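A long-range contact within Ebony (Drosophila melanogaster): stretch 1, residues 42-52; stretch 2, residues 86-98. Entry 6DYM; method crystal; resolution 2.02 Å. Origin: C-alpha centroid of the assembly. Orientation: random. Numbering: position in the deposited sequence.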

# COMPACT_ATOMS: atom_id res chain seq x y z
N THR A 42 12.00 7.75 9.88
CA THR A 42 11.72 9.03 9.23
C THR A 42 11.68 8.92 7.72
O THR A 42 11.12 9.80 7.06
N ASP A 43 12.24 7.85 7.14
CA ASP A 43 12.14 7.66 5.70
C ASP A 43 10.68 7.50 5.28
O ASP A 43 10.27 8.01 4.23
N TYR A 44 9.88 6.82 6.10
CA TYR A 44 8.46 6.69 5.79
C TYR A 44 7.70 7.98 6.08
O TYR A 44 6.90 8.43 5.26
N SER A 45 7.94 8.58 7.25
CA SER A 45 7.20 9.78 7.61
C SER A 45 7.54 10.96 6.71
O SER A 45 6.68 11.80 6.44
N ASP A 46 8.79 11.04 6.23
CA ASP A 46 9.16 12.10 5.31
C ASP A 46 8.35 12.02 4.02
O ASP A 46 7.88 13.05 3.51
N ILE A 47 8.17 10.81 3.49
CA ILE A 47 7.37 10.64 2.27
C ILE A 47 5.92 11.04 2.52
O ILE A 47 5.30 11.75 1.72
N LEU A 48 5.36 10.59 3.65
CA LEU A 48 3.96 10.89 3.95
C LEU A 48 3.74 12.38 4.17
O LEU A 48 2.73 12.93 3.70
N ASN A 49 4.65 13.04 4.88
CA ASN A 49 4.52 14.48 5.09
C ASN A 49 4.60 15.23 3.76
O ASN A 49 3.90 16.22 3.56
N ASP A 50 5.44 14.75 2.84
CA ASP A 50 5.59 15.41 1.55
C ASP A 50 4.32 15.34 0.72
O ASP A 50 4.05 16.25 -0.08
N ILE A 51 3.53 14.28 0.87
CA ILE A 51 2.33 14.08 0.05
C ILE A 51 1.05 14.35 0.81
O ILE A 51 -0.04 14.22 0.23
N TRP A 52 1.13 14.74 2.09
CA TRP A 52 -0.04 14.68 2.95
C TRP A 52 -1.19 15.54 2.42
O TRP A 52 -2.34 15.09 2.38
N GLU A 86 4.48 13.60 -7.57
CA GLU A 86 5.88 13.31 -7.90
C GLU A 86 6.73 13.66 -6.69
O GLU A 86 7.08 14.83 -6.47
N VAL A 87 7.07 12.65 -5.90
CA VAL A 87 7.94 12.82 -4.73
C VAL A 87 9.31 12.24 -5.06
O VAL A 87 9.42 11.20 -5.73
N ASP A 88 10.35 12.93 -4.62
CA ASP A 88 11.72 12.44 -4.75
C ASP A 88 12.19 11.95 -3.39
O ASP A 88 12.05 12.66 -2.39
N ILE A 89 12.72 10.73 -3.36
CA ILE A 89 13.00 10.03 -2.11
C ILE A 89 14.50 10.00 -1.90
O ILE A 89 15.27 9.69 -2.82
N LYS A 90 14.93 10.32 -0.68
CA LYS A 90 16.35 10.39 -0.35
C LYS A 90 16.91 9.02 0.02
O LYS A 90 18.01 8.66 -0.40
N SER A 91 16.15 8.24 0.78
CA SER A 91 16.66 7.05 1.44
C SER A 91 16.80 5.89 0.47
O SER A 91 16.56 6.00 -0.74
N LYS A 92 17.18 4.73 1.02
CA LYS A 92 17.16 3.48 0.28
C LYS A 92 15.75 3.06 -0.10
O LYS A 92 15.60 2.13 -0.91
N LEU A 93 14.72 3.71 0.45
CA LEU A 93 13.34 3.43 0.05
C LEU A 93 13.12 3.67 -1.44
O LEU A 93 12.18 3.12 -2.01
N LEU A 94 13.96 4.50 -2.07
CA LEU A 94 13.85 4.70 -3.51
C LEU A 94 14.03 3.40 -4.28
O LEU A 94 13.39 3.19 -5.31
N ILE A 95 14.89 2.51 -3.78
CA ILE A 95 15.04 1.20 -4.40
C ILE A 95 13.72 0.43 -4.36
O ILE A 95 13.35 -0.24 -5.33
N VAL A 96 13.00 0.53 -3.24
CA VAL A 96 11.70 -0.14 -3.12
C VAL A 96 10.73 0.42 -4.16
O VAL A 96 10.05 -0.33 -4.87
N PHE A 97 10.64 1.75 -4.25
CA PHE A 97 9.70 2.34 -5.20
C PHE A 97 10.10 2.06 -6.65
O PHE A 97 9.23 1.90 -7.51
N GLU A 98 11.41 2.00 -6.94
CA GLU A 98 11.81 1.65 -8.30
C GLU A 98 11.47 0.21 -8.62
O GLU A 98 11.06 -0.11 -9.74

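The side of the first helix that faces the second stretch is marked by Asp-43, Ile-47 and Asp-50, residues spaced about one turn apart, and each lies opposite a residue of the other chain segment. By nearest CA atoms, Asp-43 pairs with Ser-91, Ile-47 with Ile-89, and Asp-50 with Val-87. The second stretch therefore runs back along the helix as an extended loop before turning into a helix of its own at an angle of 62° to the first. No hydrogen bond crosses the gap, so the contact rests on shape.

Ile-47 is the central bump. Its CB points toward the partner, and its m, t rotamer extends the side chain so that CD1 enters a hollow lined by three residues. CD1 of Ile-47 lies 3.9 Å from CG1 of Ile-89, 3.7 Å from CD1 of Leu-93 and 3.9 Å from CE2 of Phe-97, whose ring it approaches obliquely. An isoleucine suits this place because its long branch reaches into the hollow while the residue remains buried and its side chain has no polar group to satisfy.

Leu-93 answers from the other side. With an m, t rotamer, it sends CD1 into the space between Tyr-44 and Ile-47. This methyl sits over one face of the Tyr-44 ring, 4.0 Å from Leu-93 CD1 to the ring centroid and 27° off the normal, a CH-pi contact. The CB of Tyr-44 points sideways, but its m rotamer brings the ring nearer, offering a flat wall; its OH is hydrogen-bonded elsewhere in the structure. Leu-93 CD1 also packs 3.8 Å from CB of Asp-43, so even an acidic residue contributes its aliphatic carbon.

At this end the surface becomes polar. Asp-43, in the m rotamer, brings OD1 to 3.2 Å from CB of Ser-91, a close contact without a hydrogen bond. Ser-91, in the p rotamer, spends its hydroxyl on its own stretch: OG accepts from Leu-93 N at 3.3 Å, capping the turn that leads into the helix. The small serine fits close to the first helix while supplying this acceptor.

At the other end Val-87, in the p rotamer, lies against the helix with its short, branched side chain. CG2 of Val-87 touches CB of Asp-50 at 3.7 Å, and CB of Val-87 lies 4.3 Å from CG2 of Ile-51, a residue in the p, t rotamer whose CA-to-CB bond points sideways. Asp-50, in the m rotamer, lies exposed at the margin of the contact; its OD2, at 3.8 Å from CG2 of Val-87, lies about as near to that methyl as its CB does.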

# COMPACT_ATOMS: atom_id res chain seq x y z
CB THR A 42 12.75 10.09 9.65
OG1 THR A 42 14.05 9.71 9.18
CG2 THR A 42 12.78 10.23 11.17
CB ASP A 43 12.96 6.45 5.27
CG ASP A 43 14.43 6.58 5.63
OD1 ASP A 43 14.97 7.70 5.51
OD2 ASP A 43 15.05 5.56 6.02
CB TYR A 44 7.86 5.53 6.59
CG TYR A 44 8.49 4.18 6.31
CD1 TYR A 44 8.18 3.46 5.16
CD2 TYR A 44 9.40 3.63 7.21
CE1 TYR A 44 8.76 2.23 4.92
CE2 TYR A 44 9.98 2.40 6.97
CZ TYR A 44 9.66 1.70 5.83
OH TYR A 44 10.24 0.47 5.60
CB SER A 45 7.44 10.13 9.08
OG SER A 45 8.81 10.40 9.33
CB ASP A 46 10.65 12.04 4.99
CG ASP A 46 11.52 12.57 6.13
OD1 ASP A 46 10.97 13.00 7.16
OD2 ASP A 46 12.76 12.53 5.99
CB ILE A 47 7.48 9.19 1.76
CG1 ILE A 47 8.85 8.93 1.14
CG2 ILE A 47 6.37 8.89 0.76
CD1 ILE A 47 9.24 7.46 1.08
CB LEU A 48 3.51 10.09 5.17
CG LEU A 48 3.08 8.65 4.89
CD1 LEU A 48 2.66 7.95 6.17
CD2 LEU A 48 1.96 8.62 3.86
CB ASN A 49 5.59 14.97 6.06
CG ASN A 49 5.26 14.65 7.51
OD1 ASN A 49 4.12 14.79 7.95
ND2 ASN A 49 6.27 14.22 8.26
CB ASP A 50 6.76 14.81 0.78
CG ASP A 50 8.09 15.43 1.16
OD1 ASP A 50 8.09 16.35 2.01
OD2 ASP A 50 9.13 15.00 0.61
CB ILE A 51 2.30 12.66 -0.55
CG1 ILE A 51 2.13 11.61 0.55
CG2 ILE A 51 3.56 12.39 -1.34
CD1 ILE A 51 1.84 10.21 0.03
CB TRP A 52 0.31 15.11 4.38
CG TRP A 52 -0.90 15.05 5.24
CD1 TRP A 52 -1.60 16.10 5.75
CD2 TRP A 52 -1.58 13.87 5.66
NE1 TRP A 52 -2.68 15.65 6.47
CE2 TRP A 52 -2.69 14.28 6.44
CE3 TRP A 52 -1.36 12.50 5.47
CZ2 TRP A 52 -3.57 13.37 7.02
CZ3 TRP A 52 -2.24 11.60 6.05
CH2 TRP A 52 -3.33 12.04 6.81
CB GLU A 86 6.31 14.10 -9.14
CG GLU A 86 5.48 13.91 -10.42
CD GLU A 86 5.48 12.48 -10.99
OE1 GLU A 86 5.43 12.36 -12.23
OE2 GLU A 86 5.49 11.49 -10.22
CB VAL A 87 7.32 12.18 -3.47
CG1 VAL A 87 7.62 10.69 -3.39
CG2 VAL A 87 7.81 12.89 -2.21
CB ASP A 88 12.65 13.52 -5.30
CG ASP A 88 12.86 14.66 -4.32
OD1 ASP A 88 11.94 15.50 -4.18
OD2 ASP A 88 13.93 14.71 -3.69
CB ILE A 89 12.40 8.61 -2.13
CG1 ILE A 89 10.88 8.70 -2.28
CG2 ILE A 89 12.79 7.85 -0.87
CD1 ILE A 89 10.29 7.73 -3.28
CB LYS A 90 16.57 11.37 0.80
CG LYS A 90 16.47 12.84 0.43
CD LYS A 90 17.29 13.17 -0.81
CE LYS A 90 17.62 14.65 -0.87
NZ LYS A 90 19.02 14.94 -0.46
CB SER A 91 15.74 6.66 2.59
OG SER A 91 14.40 6.51 2.13
CB LYS A 92 17.83 2.37 1.11
CG LYS A 92 19.35 2.46 1.20
CD LYS A 92 19.89 1.54 2.29
CE LYS A 92 21.10 0.74 1.81
NZ LYS A 92 21.65 -0.16 2.86
CB LEU A 93 12.37 4.29 0.86
CG LEU A 93 11.98 3.75 2.23
CD1 LEU A 93 10.81 4.53 2.80
CD2 LEU A 93 11.63 2.28 2.11
CB LEU A 94 14.88 5.73 -3.97
CG LEU A 94 14.95 6.01 -5.48
CD1 LEU A 94 13.66 6.65 -5.96
CD2 LEU A 94 16.15 6.88 -5.82
CB ILE A 95 16.18 0.41 -3.72
CG1 ILE A 95 17.49 1.19 -3.82
CG2 ILE A 95 16.31 -0.98 -4.33
CD1 ILE A 95 18.67 0.49 -3.19
CB VAL A 96 11.14 -0.00 -1.69
CG1 VAL A 96 9.71 -0.51 -1.64
CG2 VAL A 96 12.01 -0.76 -0.71
CB PHE A 97 9.59 3.84 -4.96
CG PHE A 97 8.74 4.19 -3.77
CD1 PHE A 97 7.38 4.41 -3.91
CD2 PHE A 97 9.30 4.27 -2.51
CE1 PHE A 97 6.60 4.72 -2.81
CE2 PHE A 97 8.52 4.58 -1.40
CZ PHE A 97 7.17 4.81 -1.56
CB GLU A 98 13.31 1.92 -8.48
CG GLU A 98 13.66 3.40 -8.47
CD GLU A 98 15.12 3.66 -8.83
OE1 GLU A 98 15.91 2.70 -8.90
OE2 GLU A 98 15.47 4.84 -9.03